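Local coordinates for protein NADH-rubredoxin oxidoreductase (Clostridium acetobutylicum, PDB 3KLJ) that catalyses the NADH-dependent reduction of rubredoxin, passing electrons through one bound FAD per subunit in the dioxygen-scavenging chain of an anaerobe, at residues Asn345-Ala350 / Thr360-Ala365; Leu192-Lys197 / Ile312-Cys317; Ile119-Ala124 / Phe150-Gly155; Gly318-Asn323 / Val339-Glu344; Glu160-Ile165 / Leu201-Tyr206. All blocks are in the same frame, centred on the assembly; numbering follows the deposited sequence. Where two conformers were deposited one is given.

Interaction 1 (Asn345-Ala350 / Thr360-Ala365)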
# COMPACT_ATOMS: atom_id res chain seq x y z
N ASN A 345 18.28 -5.03 26.54
CA ASN A 345 17.24 -5.81 27.21
C ASN A 345 15.84 -5.48 26.67
O ASN A 345 14.82 -5.72 27.33
CB ASN A 345 17.33 -5.64 28.73
CG ASN A 345 18.62 -6.20 29.29
OD1 ASN A 345 19.71 -5.80 28.89
ND2 ASN A 345 18.50 -7.15 30.20
N LYS A 346 15.82 -4.97 25.44
CA LYS A 346 14.58 -4.61 24.77
C LYS A 346 14.45 -5.39 23.47
O LYS A 346 15.45 -5.71 22.84
CB LYS A 346 14.55 -3.10 24.50
CG LYS A 346 14.78 -2.26 25.75
CD LYS A 346 14.25 -0.85 25.60
CE LYS A 346 14.07 -0.19 26.96
NZ LYS A 346 13.35 1.10 26.88
N ILE A 347 13.21 -5.72 23.09
CA ILE A 347 12.98 -6.29 21.78
C ILE A 347 12.88 -5.12 20.79
O ILE A 347 12.01 -4.25 20.92
CB ILE A 347 11.72 -7.17 21.72
CG1 ILE A 347 11.77 -8.27 22.79
CG2 ILE A 347 11.55 -7.77 20.33
CD1 ILE A 347 10.49 -9.07 22.91
N ASP A 348 13.80 -5.10 19.82
CA ASP A 348 13.88 -4.04 18.82
C ASP A 348 13.12 -4.41 17.55
O ASP A 348 12.57 -3.54 16.87
CB ASP A 348 15.34 -3.74 18.47
CG ASP A 348 15.50 -2.54 17.54
OD1 ASP A 348 15.10 -1.43 17.93
OD2 ASP A 348 16.03 -2.71 16.43
N ALA A 349 13.12 -5.69 17.22
CA ALA A 349 12.46 -6.17 16.00
C ALA A 349 12.09 -7.63 16.13
O ALA A 349 12.77 -8.41 16.81
CB ALA A 349 13.34 -5.96 14.79
N ALA A 350 10.99 -8.00 15.48
CA ALA A 350 10.51 -9.37 15.51
C ALA A 350 9.60 -9.64 14.33
O ALA A 350 8.90 -8.73 13.85
CB ALA A 350 9.76 -9.64 16.80
N THR A 360 1.54 -10.49 17.69
CA THR A 360 0.88 -9.35 18.34
C THR A 360 1.48 -9.05 19.73
O THR A 360 1.66 -7.88 20.10
CB THR A 360 -0.64 -9.60 18.44
OG1 THR A 360 -1.17 -9.76 17.11
CG2 THR A 360 -1.35 -8.43 19.15
N LYS A 361 1.78 -10.10 20.49
CA LYS A 361 2.41 -9.94 21.80
C LYS A 361 3.79 -9.31 21.65
O LYS A 361 4.14 -8.39 22.38
CB LYS A 361 2.55 -11.29 22.52
CG LYS A 361 1.24 -11.84 23.06
CD LYS A 361 1.50 -13.21 23.69
CE LYS A 361 0.24 -13.82 24.25
NZ LYS A 361 -0.67 -14.34 23.17
N LEU A 362 4.57 -9.82 20.69
CA LEU A 362 5.90 -9.28 20.40
C LEU A 362 5.81 -7.83 19.92
O LEU A 362 6.59 -6.98 20.35
CB LEU A 362 6.63 -10.15 19.37
CG LEU A 362 7.09 -11.53 19.87
CD1 LEU A 362 7.45 -12.39 18.68
CD2 LEU A 362 8.27 -11.43 20.83
N LYS A 363 4.83 -7.56 19.06
CA LYS A 363 4.51 -6.21 18.58
C LYS A 363 4.29 -5.24 19.75
O LYS A 363 4.90 -4.17 19.80
CB LYS A 363 3.24 -6.26 17.73
CG LYS A 363 3.06 -5.11 16.73
CD LYS A 363 1.60 -4.64 16.59
CE LYS A 363 0.58 -5.77 16.41
NZ LYS A 363 -0.84 -5.27 16.53
N LYS A 364 3.43 -5.64 20.68
CA LYS A 364 3.10 -4.83 21.86
C LYS A 364 4.35 -4.57 22.70
O LYS A 364 4.60 -3.43 23.09
CB LYS A 364 2.01 -5.51 22.70
CG LYS A 364 0.58 -5.24 22.21
CD LYS A 364 -0.45 -6.03 23.02
CE LYS A 364 -1.85 -5.43 22.93
NZ LYS A 364 -2.45 -5.53 21.57
N ALA A 365 5.11 -5.63 22.97
CA ALA A 365 6.39 -5.53 23.69
C ALA A 365 7.36 -4.54 23.04
O ALA A 365 7.94 -3.71 23.73
CB ALA A 365 7.04 -6.90 23.81
O HOH W 1 10.58 -4.53 24.12
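The core between an antiparallel sheet and the helix that covers it is illustrated here by Ile347 and Ala350 of strand 346-353, which meet Leu362 and Ala365 of helix 356-367. The two short segments run in roughly opposite directions, at 146°, and their axes come within 8.6 Å of each other. Ile347 makes the longer reach. Its CG1 lies opposite the carbonyl carbon (chi1 -55°) and the chain then runs straight out, which brings CD1 to 3.9 Å from Leu362 CD2. The two side chains meet at about a right angle, and the same Ile347 CD1 also lies 4.2 Å from Ala365 CB, one turn further along the helix. Leu362 divides its branches between two strand residues: CD2 serves Ile347, while Leu362 CD1 rests 4.1 Å from the methyl of Ala350, whose CB is equally close to Leu362 CB. Ile366 and Phe372 add further apolar surface beside Ile347.

A single water supplies the polar link. It accepts from Ile347 N at 3.1 Å and donates to Ala365 O at 2.8 Å, so that a strand amide and a carbonyl near the C-terminal end of the helix are joined beside the apolar contact. On the strand, Asp348 and Ala349 both face Met341 in a classic beta bulge, which lies between the two residues that point at the helix. A strand and the helix that follows it, packed face to face through aliphatic side chains, make this an example of a helix lying on an antiparallel sheet, here in the C-terminal domain.

Interaction 2 (Leu192-Lys197 / Ile312-Cys317)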
# COMPACT_ATOMS: atom_id res chain seq x y z
N LEU A 192 13.03 -18.05 3.74
CA LEU A 192 13.18 -19.40 3.22
C LEU A 192 12.11 -20.32 3.82
O LEU A 192 11.60 -21.19 3.13
CB LEU A 192 14.59 -19.95 3.47
CG LEU A 192 15.69 -19.30 2.62
CD1 LEU A 192 17.04 -19.94 2.94
CD2 LEU A 192 15.39 -19.40 1.10
N PHE A 193 11.77 -20.11 5.09
CA PHE A 193 10.64 -20.79 5.69
C PHE A 193 9.38 -20.50 4.85
O PHE A 193 8.66 -21.43 4.46
CB PHE A 193 10.47 -20.35 7.16
CG PHE A 193 9.34 -21.03 7.88
CD1 PHE A 193 8.04 -20.50 7.83
CD2 PHE A 193 9.56 -22.17 8.64
CE1 PHE A 193 6.99 -21.12 8.51
CE2 PHE A 193 8.52 -22.80 9.32
CZ PHE A 193 7.23 -22.28 9.26
N LEU A 194 9.14 -19.23 4.56
CA LEU A 194 8.01 -18.83 3.75
C LEU A 194 8.08 -19.43 2.32
O LEU A 194 7.10 -19.99 1.83
CB LEU A 194 7.90 -17.29 3.70
CG LEU A 194 6.74 -16.70 2.89
CD1 LEU A 194 5.41 -17.01 3.59
CD2 LEU A 194 6.92 -15.19 2.71
N LYS A 195 9.24 -19.32 1.68
CA LYS A 195 9.44 -19.91 0.34
C LYS A 195 9.05 -21.40 0.32
O LYS A 195 8.36 -21.83 -0.60
CB LYS A 195 10.90 -19.76 -0.11
CG LYS A 195 11.16 -20.28 -1.54
CD LYS A 195 12.63 -20.45 -1.83
CE LYS A 195 12.85 -21.00 -3.24
NZ LYS A 195 12.26 -22.37 -3.46
N ASP A 196 9.47 -22.15 1.34
CA ASP A 196 9.15 -23.58 1.46
C ASP A 196 7.65 -23.82 1.56
O ASP A 196 7.08 -24.63 0.83
CB ASP A 196 9.88 -24.21 2.67
CG ASP A 196 9.23 -25.51 3.16
OD1 ASP A 196 8.94 -26.41 2.35
OD2 ASP A 196 9.02 -25.63 4.39
N LYS A 197 7.00 -23.10 2.47
CA LYS A 197 5.56 -23.21 2.67
C LYS A 197 4.78 -22.84 1.40
O LYS A 197 3.78 -23.48 1.06
CB LYS A 197 5.12 -22.32 3.84
CG LYS A 197 5.53 -22.79 5.23
CD LYS A 197 4.92 -24.14 5.58
CE LYS A 197 5.19 -24.50 7.02
NZ LYS A 197 5.18 -25.98 7.21
N ILE A 312 -1.29 -18.49 4.93
CA ILE A 312 -0.07 -18.35 5.74
C ILE A 312 0.06 -16.91 6.24
O ILE A 312 0.16 -15.97 5.44
CB ILE A 312 1.22 -18.73 4.97
CG1 ILE A 312 1.07 -20.11 4.32
CG2 ILE A 312 2.42 -18.72 5.92
CD1 ILE A 312 2.23 -20.49 3.43
N SER A 313 0.08 -16.75 7.56
CA SER A 313 -0.03 -15.44 8.18
C SER A 313 1.31 -14.91 8.66
O SER A 313 2.11 -15.68 9.21
CB SER A 313 -0.97 -15.53 9.37
OG SER A 313 -0.45 -16.43 10.34
N ILE A 314 1.54 -13.61 8.49
CA ILE A 314 2.82 -13.00 8.89
C ILE A 314 2.61 -11.69 9.63
O ILE A 314 1.84 -10.85 9.20
CB ILE A 314 3.72 -12.71 7.66
CG1 ILE A 314 4.15 -14.01 6.99
CG2 ILE A 314 4.97 -11.90 8.07
CD1 ILE A 314 4.65 -13.84 5.59
N ILE A 315 3.29 -11.52 10.76
CA ILE A 315 3.41 -10.19 11.34
C ILE A 315 4.88 -9.84 11.55
O ILE A 315 5.66 -10.65 12.07
CB ILE A 315 2.53 -9.93 12.63
CG1 ILE A 315 3.35 -10.02 13.91
CG2 ILE A 315 1.27 -10.82 12.71
CD1 ILE A 315 3.78 -8.68 14.41
N SER A 316 5.25 -8.64 11.12
CA SER A 316 6.63 -8.19 11.17
C SER A 316 6.67 -6.82 11.81
O SER A 316 5.85 -5.96 11.48
CB SER A 316 7.24 -8.15 9.76
OG SER A 316 8.58 -7.69 9.81
N CYS A 317 7.65 -6.62 12.69
CA CYS A 317 7.73 -5.39 13.48
C CYS A 317 9.15 -4.88 13.61
O CYS A 317 10.06 -5.62 13.95
CB CYS A 317 7.13 -5.59 14.87
SG CYS A 317 7.03 -4.08 15.86
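Ile312, on the strand facing helix 188-199, can be followed outward from its backbone. The bond from CA to CB points toward the helix, and CB divides into two branches. The shorter, CG2, lies 4.2 Å from Leu194 CD1. The longer leaves through CG1, set opposite the carbonyl carbon (chi1 -51°), and carries CD1 up to Lys197, where Ile312 CD1 stands 3.4 Å from Lys197 CB, tighter than an ordinary carbon contact; Lys197 C is 4.0 Å from the same methyl. The tip therefore presses on the base of the lysine and on the helix backbone rather than on the amine. The lysine chain bends at chi2 and leads away, and its NZ is hydrogen-bonded to Glu334 O.

The example is one of domain-to-domain packing: the helix belongs to the NADH-binding domain, the strand to the antiparallel sheet of the C-terminal domain, and the two run almost antiparallel, at 164°, with no hydrogen bond between them.

Two residues along the strand, Ile314 sets its CD1 against both branches of Leu194, 3.8 Å from Leu194 CD1 and 3.9 Å from Leu194 CD2, the two side chains meeting at about a right angle. The CG of Leu194 stands opposite its own amide nitrogen (chi1 -179°), which carries the branched end nearer the strand. Ile353 of the neighbouring strand 346-353 touches both Ile312 and Ile314.

Interaction 3 (Ile119-Ala124 / Phe150-Gly155)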
# COMPACT_ATOMS: atom_id res chain seq x y z
N ILE A 119 10.07 -0.87 -13.88
CA ILE A 119 11.38 -1.40 -14.23
C ILE A 119 11.37 -2.01 -15.63
O ILE A 119 10.32 -2.41 -16.14
CB ILE A 119 11.87 -2.46 -13.22
CG1 ILE A 119 10.84 -3.59 -13.06
CG2 ILE A 119 12.21 -1.81 -11.87
CD1 ILE A 119 11.44 -4.90 -12.60
N LYS A 120 12.54 -2.04 -16.26
CA LYS A 120 12.70 -2.72 -17.54
C LYS A 120 12.92 -4.21 -17.29
O LYS A 120 13.69 -4.58 -16.41
CB LYS A 120 13.88 -2.12 -18.30
CG LYS A 120 13.65 -1.98 -19.79
CD LYS A 120 12.85 -0.71 -20.09
CE LYS A 120 13.17 -0.20 -21.48
NZ LYS A 120 12.56 1.14 -21.72
N VAL A 121 12.20 -5.05 -18.03
CA VAL A 121 12.34 -6.50 -17.94
C VAL A 121 12.78 -7.05 -19.30
O VAL A 121 12.05 -6.88 -20.28
CB VAL A 121 11.01 -7.19 -17.53
CG1 VAL A 121 11.15 -8.71 -17.52
CG2 VAL A 121 10.53 -6.69 -16.17
N PRO A 122 13.95 -7.70 -19.36
CA PRO A 122 14.45 -8.20 -20.64
C PRO A 122 13.59 -9.34 -21.16
O PRO A 122 13.12 -10.17 -20.37
CB PRO A 122 15.86 -8.70 -20.31
CG PRO A 122 16.15 -8.24 -18.90
CD PRO A 122 14.83 -8.09 -18.24
N HIS A 123 13.36 -9.35 -22.48
CA HIS A 123 12.58 -10.38 -23.19
C HIS A 123 11.06 -10.15 -23.18
O HIS A 123 10.33 -10.82 -23.91
CB HIS A 123 12.92 -11.80 -22.70
CG HIS A 123 14.36 -12.16 -22.88
ND1 HIS A 123 14.94 -12.30 -24.12
CD2 HIS A 123 15.33 -12.42 -21.97
CE1 HIS A 123 16.22 -12.62 -23.97
NE2 HIS A 123 16.48 -12.70 -22.67
N ALA A 124 10.59 -9.21 -22.37
CA ALA A 124 9.16 -8.93 -22.26
C ALA A 124 8.73 -7.83 -23.21
O ALA A 124 9.26 -6.71 -23.17
CB ALA A 124 8.80 -8.56 -20.83
N PHE A 150 4.01 -14.60 -15.03
CA PHE A 150 5.30 -14.54 -14.35
C PHE A 150 5.37 -13.22 -13.59
O PHE A 150 5.38 -12.15 -14.21
CB PHE A 150 6.46 -14.69 -15.34
CG PHE A 150 7.82 -14.78 -14.70
CD1 PHE A 150 8.11 -15.78 -13.76
CD2 PHE A 150 8.82 -13.89 -15.06
CE1 PHE A 150 9.37 -15.86 -13.17
CE2 PHE A 150 10.09 -13.96 -14.47
CZ PHE A 150 10.36 -14.95 -13.53
N ILE A 151 5.38 -13.31 -12.26
CA ILE A 151 5.39 -12.13 -11.41
C ILE A 151 6.81 -11.82 -10.93
O ILE A 151 7.43 -12.63 -10.25
CB ILE A 151 4.40 -12.25 -10.21
CG1 ILE A 151 2.96 -12.33 -10.71
CG2 ILE A 151 4.52 -11.06 -9.25
CD1 ILE A 151 2.36 -13.71 -10.67
N ILE A 152 7.31 -10.65 -11.31
CA ILE A 152 8.63 -10.19 -10.89
C ILE A 152 8.49 -9.26 -9.68
O ILE A 152 7.77 -8.25 -9.74
CB ILE A 152 9.37 -9.48 -12.06
CG1 ILE A 152 9.77 -10.51 -13.13
CG2 ILE A 152 10.59 -8.70 -11.54
CD1 ILE A 152 10.41 -9.93 -14.37
N GLY A 153 9.19 -9.59 -8.60
CA GLY A 153 9.12 -8.79 -7.37
C GLY A 153 8.85 -9.65 -6.16
O GLY A 153 7.99 -10.53 -6.19
N GLY A 154 9.59 -9.40 -5.08
CA GLY A 154 9.63 -10.33 -3.95
C GLY A 154 8.71 -10.08 -2.78
O GLY A 154 8.87 -10.72 -1.73
N GLY A 155 7.76 -9.16 -2.95
CA GLY A 155 6.91 -8.68 -1.85
C GLY A 155 5.55 -9.33 -1.71
O GLY A 155 5.18 -10.22 -2.47
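Residues Ile119 to Val121 run extended past the end of strand 149-152, with Val121 opposite Ile152 at a CA-to-CA distance of 8.8 Å, before Val121 to Ala124 fold into a type II beta turn. The turn is closed by a weak bond of 3.5 Å from Ala124 N to Val121 O, and His123 takes its positive-phi corner.

Ile152 receives the loop with both of its branches. Its CG1 branch is fully extended (chi2 175°) and meets Val121 tip to tip: Ile152 CD1 lies 3.5 Å from Val121 CG1, a close carbon contact, and 3.7 Å from Val121 CG2. The isoleucine methyl is thus held against both prongs of the valine fork. The shorter branch turns to Ile119, whose CD1 is 4.0 Å from Ile152 CG2. Ile119 reaches it by placing CG1 in the crowded position between its own amide nitrogen and carbonyl carbon (chi1 55°), and its chain passes that of Ile152 at a slant.

After Ile152 the strand gives way to Gly153 (phi 130°), where a CB would be pressed against the carbonyl oxygen of Ile152, and, past Gly154, to Gly155, the N-cap of helix 156-168. This strand-turn-helix run has the GxGxxG form of a Rossmann dinucleotide fold, consistent with its place in the NADH-binding domain.

Around the contact, Ile119 and Val121 lean on Thr225 of strand 222-225, Ala124 touches Ile218 of helix 215-220, and strand 149-152 bonds through its backbone to strands 222-225 and 172-175 on its two sides.

Interaction 4 (Gly318-Asn323 / Val339-Glu344)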
# COMPACT_ATOMS: atom_id res chain seq x y z
N GLY A 318 9.32 -3.58 13.35
CA GLY A 318 10.62 -2.93 13.47
C GLY A 318 11.53 -3.23 12.31
O GLY A 318 11.17 -4.00 11.41
N ASP A 319 12.71 -2.62 12.33
CA ASP A 319 13.69 -2.75 11.25
C ASP A 319 14.35 -4.14 11.24
O ASP A 319 15.41 -4.34 11.83
CB ASP A 319 14.75 -1.64 11.38
CG ASP A 319 15.85 -1.74 10.33
OD1 ASP A 319 15.54 -2.01 9.15
OD2 ASP A 319 17.03 -1.54 10.69
N ILE A 320 13.70 -5.08 10.56
CA ILE A 320 14.24 -6.44 10.39
C ILE A 320 15.40 -6.47 9.39
O ILE A 320 16.43 -7.10 9.64
CB ILE A 320 13.14 -7.45 9.93
CG1 ILE A 320 12.03 -7.60 10.97
CG2 ILE A 320 13.74 -8.81 9.62
CD1 ILE A 320 12.36 -8.52 12.15
N GLU A 321 15.25 -5.77 8.27
CA GLU A 321 16.20 -5.90 7.15
C GLU A 321 17.65 -5.54 7.49
O GLU A 321 18.58 -6.27 7.12
CB GLU A 321 15.72 -5.10 5.93
CG GLU A 321 16.53 -5.38 4.66
CD GLU A 321 16.07 -4.58 3.46
OE1 GLU A 321 16.50 -4.91 2.34
OE2 GLU A 321 15.28 -3.61 3.63
N ASN A 322 17.86 -4.42 8.18
CA ASN A 322 19.21 -3.95 8.49
C ASN A 322 19.53 -3.96 9.99
O ASN A 322 20.43 -3.24 10.44
CB ASN A 322 19.43 -2.55 7.91
CG ASN A 322 19.20 -2.49 6.41
OD1 ASN A 322 18.56 -1.56 5.91
ND2 ASN A 322 19.71 -3.48 5.68
N ASN A 323 18.81 -4.77 10.75
CA ASN A 323 18.99 -4.80 12.19
C ASN A 323 20.38 -5.26 12.60
O ASN A 323 20.90 -6.25 12.06
CB ASN A 323 17.93 -5.66 12.87
CG ASN A 323 17.62 -5.19 14.28
OD1 ASN A 323 18.43 -5.35 15.19
ND2 ASN A 323 16.44 -4.61 14.46
N VAL A 339 11.23 -15.10 14.83
CA VAL A 339 12.53 -14.45 15.00
C VAL A 339 12.36 -13.21 15.87
O VAL A 339 11.42 -12.42 15.69
CB VAL A 339 13.27 -14.17 13.65
CG1 VAL A 339 12.53 -13.16 12.77
CG2 VAL A 339 14.71 -13.72 13.90
N CYS A 340 13.26 -13.07 16.84
CA CYS A 340 13.16 -12.01 17.82
C CYS A 340 14.55 -11.39 17.97
O CYS A 340 15.53 -12.08 18.25
CB CYS A 340 12.64 -12.64 19.12
SG CYS A 340 12.57 -11.61 20.55
N MET A 341 14.64 -10.08 17.75
CA MET A 341 15.92 -9.37 17.75
C MET A 341 15.99 -8.36 18.89
O MET A 341 15.10 -7.52 19.06
CB MET A 341 16.17 -8.68 16.40
CG MET A 341 16.15 -9.65 15.22
SD MET A 341 16.41 -8.88 13.61
CE MET A 341 16.58 -10.34 12.58
N LEU A 342 17.05 -8.46 19.69
CA LEU A 342 17.19 -7.64 20.89
C LEU A 342 18.16 -6.49 20.71
O LEU A 342 19.17 -6.61 20.02
CB LEU A 342 17.62 -8.49 22.09
CG LEU A 342 16.50 -9.14 22.89
CD1 LEU A 342 15.87 -10.31 22.14
CD2 LEU A 342 17.02 -9.59 24.24
N LYS A 343 17.83 -5.38 21.35
CA LYS A 343 18.76 -4.28 21.53
C LYS A 343 18.89 -4.07 23.03
O LYS A 343 18.04 -3.42 23.65
CB LYS A 343 18.27 -3.02 20.82
CG LYS A 343 19.38 -2.03 20.48
CD LYS A 343 19.21 -1.48 19.06
CE LYS A 343 19.59 -2.52 18.01
NZ LYS A 343 19.13 -2.14 16.65
N GLU A 344 19.94 -4.66 23.60
CA GLU A 344 20.17 -4.70 25.05
C GLU A 344 19.15 -5.62 25.72
O GLU A 344 19.16 -6.84 25.50
CB GLU A 344 20.14 -3.29 25.67
CG GLU A 344 21.23 -2.33 25.21
CD GLU A 344 22.62 -2.75 25.65
OE1 GLU A 344 23.24 -3.57 24.94
OE2 GLU A 344 23.09 -2.25 26.70
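Asn323 ND2 is gripped by two oxygens, Asp319 O of its own loop and the carboxylate oxygen OD2 of Asp348, while the rest of this side chain lies against Met341 and Lys343. The bond from Asn323 ND2 to Asp319 O is 2.8 Å long with an N-H...O angle of 153°. The oxygen lies close to the amide plane, but seen from the acceptor the nitrogen sits 37° above the plane of the carbonyl. With the amide held at its nitrogen, Asn323 OD1 faces Lys343 NZ at 3.6 Å, too long to count as a hydrogen bond. That amine has its partner in Asp348 OD2, a salt bridge, so one carboxylate oxygen takes both the loop amide and the strand lysine, and its negative charge probably helps hold the two together.

Met341 supplies the apolar side of the contact. Its chain is extended beyond CG, which lies opposite the carbonyl carbon (chi1 -58°), and it slides past Asn323 in the opposite direction, bringing SD to 3.6 Å from Asn323 CB and 3.9 Å from Asn323 CG. The sulfur also comes within 4.3 Å of Ile320 CD1, so it touches the first and the last residue of the type I beta turn from Ile320 to Asn323. Asp319, just before it, is the centre of an inverse gamma turn.

The turns belong to the connection from strand 312-317 to strand 327-332, which packs on strands 337-343 and 346-353 of the antiparallel sheet of the C-terminal domain.

Interaction 5 (Glu160-Ile165 / Leu201-Tyr206)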
# COMPACT_ATOMS: atom_id res chain seq x y z
N GLU A 160 0.47 -12.44 -3.19
CA GLU A 160 -0.99 -12.44 -3.24
C GLU A 160 -1.55 -12.52 -4.67
O GLU A 160 -2.53 -13.23 -4.90
CB GLU A 160 -1.57 -11.21 -2.53
CG GLU A 160 -1.41 -11.25 -1.02
CD GLU A 160 -2.00 -10.04 -0.34
OE1 GLU A 160 -2.37 -9.07 -1.03
OE2 GLU A 160 -2.09 -10.05 0.90
N LEU A 161 -0.92 -11.80 -5.60
CA LEU A 161 -1.34 -11.79 -7.01
C LEU A 161 -1.20 -13.17 -7.63
O LEU A 161 -2.10 -13.63 -8.35
CB LEU A 161 -0.55 -10.76 -7.83
CG LEU A 161 -0.81 -10.61 -9.34
CD1 LEU A 161 -2.29 -10.56 -9.67
CD2 LEU A 161 -0.14 -9.36 -9.85
N ALA A 162 -0.08 -13.82 -7.34
CA ALA A 162 0.18 -15.18 -7.81
C ALA A 162 -0.94 -16.13 -7.41
O ALA A 162 -1.46 -16.87 -8.25
CB ALA A 162 1.52 -15.69 -7.30
N GLN A 163 -1.33 -16.10 -6.14
CA GLN A 163 -2.43 -16.92 -5.65
C GLN A 163 -3.74 -16.57 -6.34
O GLN A 163 -4.49 -17.45 -6.74
CB GLN A 163 -2.60 -16.82 -4.13
CG GLN A 163 -3.68 -17.75 -3.54
CD GLN A 163 -3.40 -19.24 -3.76
OE1 GLN A 163 -3.73 -19.81 -4.81
NE2 GLN A 163 -2.80 -19.88 -2.76
N ALA A 164 -4.02 -15.27 -6.46
CA ALA A 164 -5.22 -14.80 -7.17
C ALA A 164 -5.29 -15.34 -8.60
O ALA A 164 -6.35 -15.75 -9.06
CB ALA A 164 -5.30 -13.29 -7.16
N ILE A 165 -4.15 -15.34 -9.28
CA ILE A 165 -4.07 -15.84 -10.64
C ILE A 165 -4.22 -17.37 -10.69
O ILE A 165 -4.86 -17.89 -11.61
CB ILE A 165 -2.79 -15.37 -11.37
CG1 ILE A 165 -2.78 -13.84 -11.48
CG2 ILE A 165 -2.70 -15.99 -12.78
CD1 ILE A 165 -1.47 -13.27 -11.97
N LEU A 201 2.89 -25.42 -1.57
CA LEU A 201 1.53 -25.00 -1.93
C LEU A 201 1.39 -24.67 -3.42
O LEU A 201 0.36 -24.13 -3.85
CB LEU A 201 1.09 -23.80 -1.09
CG LEU A 201 0.18 -24.04 0.13
CD1 LEU A 201 0.26 -25.45 0.72
CD2 LEU A 201 0.46 -22.98 1.19
N GLY A 202 2.42 -24.99 -4.19
CA GLY A 202 2.40 -24.80 -5.64
C GLY A 202 2.73 -23.40 -6.12
O GLY A 202 2.64 -23.12 -7.32
N ILE A 203 3.10 -22.50 -5.20
CA ILE A 203 3.57 -21.17 -5.59
C ILE A 203 5.10 -21.20 -5.67
O ILE A 203 5.79 -21.14 -4.65
CB ILE A 203 3.02 -20.05 -4.66
CG1 ILE A 203 1.49 -19.97 -4.78
CG2 ILE A 203 3.62 -18.68 -5.01
CD1 ILE A 203 0.84 -18.96 -3.85
N LYS A 204 5.62 -21.33 -6.89
CA LYS A 204 7.06 -21.39 -7.11
C LYS A 204 7.69 -20.00 -7.14
O LYS A 204 7.14 -19.07 -7.74
CB LYS A 204 7.39 -22.18 -8.39
CG LYS A 204 8.55 -21.61 -9.21
CD LYS A 204 9.66 -22.62 -9.50
CE LYS A 204 10.71 -22.60 -8.39
NZ LYS A 204 12.03 -23.13 -8.87
N ILE A 205 8.83 -19.87 -6.48
CA ILE A 205 9.60 -18.63 -6.51
C ILE A 205 11.00 -18.92 -7.05
O ILE A 205 11.76 -19.70 -6.46
CB ILE A 205 9.70 -17.92 -5.13
CG1 ILE A 205 8.30 -17.64 -4.55
CG2 ILE A 205 10.49 -16.62 -5.27
CD1 ILE A 205 8.28 -17.05 -3.13
N TYR A 206 11.32 -18.30 -8.18
CA TYR A 206 12.66 -18.39 -8.74
C TYR A 206 13.52 -17.37 -8.02
O TYR A 206 13.26 -16.17 -8.08
CB TYR A 206 12.64 -18.10 -10.24
CG TYR A 206 11.95 -19.15 -11.07
CD1 TYR A 206 12.64 -20.26 -11.56
CD2 TYR A 206 10.59 -19.04 -11.38
CE1 TYR A 206 12.00 -21.23 -12.34
CE2 TYR A 206 9.94 -19.99 -12.15
CZ TYR A 206 10.65 -21.08 -12.63
OH TYR A 206 9.98 -22.01 -13.39
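Ile203 overlaps the side of helix 156-168 with both of its branches, which straddle the neighbouring residues Ala162 and Gln163. Its CG1 stands opposite the carbonyl carbon and the chain beyond is straight (chi2 176°), so CD1 reaches out to the helix, 4.1 Å from Gln163 CB. The glutamine runs at about a right angle to it: the CG of Gln163 is placed opposite the amide nitrogen and the chain then bends at chi2 (62°), which brings its end near the same methyl. The shorter branch takes the other helix residue, with Ile203 CG2 at 4.3 Å from the CB of Ala162. Across this pair the two backbones come closest, the CA atoms of Ala162 and Ile203 being 7.2 Å apart.

The contact joins a helix to the parallel sheet of the Rossmann-type NADH-binding domain. Helix 156-168 follows strand 149-152, and Ile203 leads into strand 204-206, an outermost strand of that sheet. Gly202, with positive phi, is the C-prime residue of a Schellman motif that ends helix 188-199 just before Ile203, whose bond from CA to CB points toward helix 156-168. Ile174 of strand 172-175 touches both Ala162 and Ile203. Ser310 also lies against Ile203, while Ile151 of strand 149-152 touches Ala162.

The five contacts fall into two groups joined by interaction 2. Interactions 3 and 5 share the NADH-binding domain, their centres 14 Å apart, and Ile151 CD1 lies 3.9 Å from Ala162 CA. Interactions 1 and 4, with centres 9 Å apart, share the C-terminal sheet, where Ala349 O and Met341 N are 2.7 Å apart. Interaction 2 touches both sides: Ala350 O lies 2.7 Å from Cys317 N, probably a hydrogen bond of the sheet, and Ile312 CD1 lies 3.8 Å from Leu201 CD2 of interaction 5. All lie away from the flavin site; the side chains of Ala162 and Ile314 are each about 12 Å from the FAD.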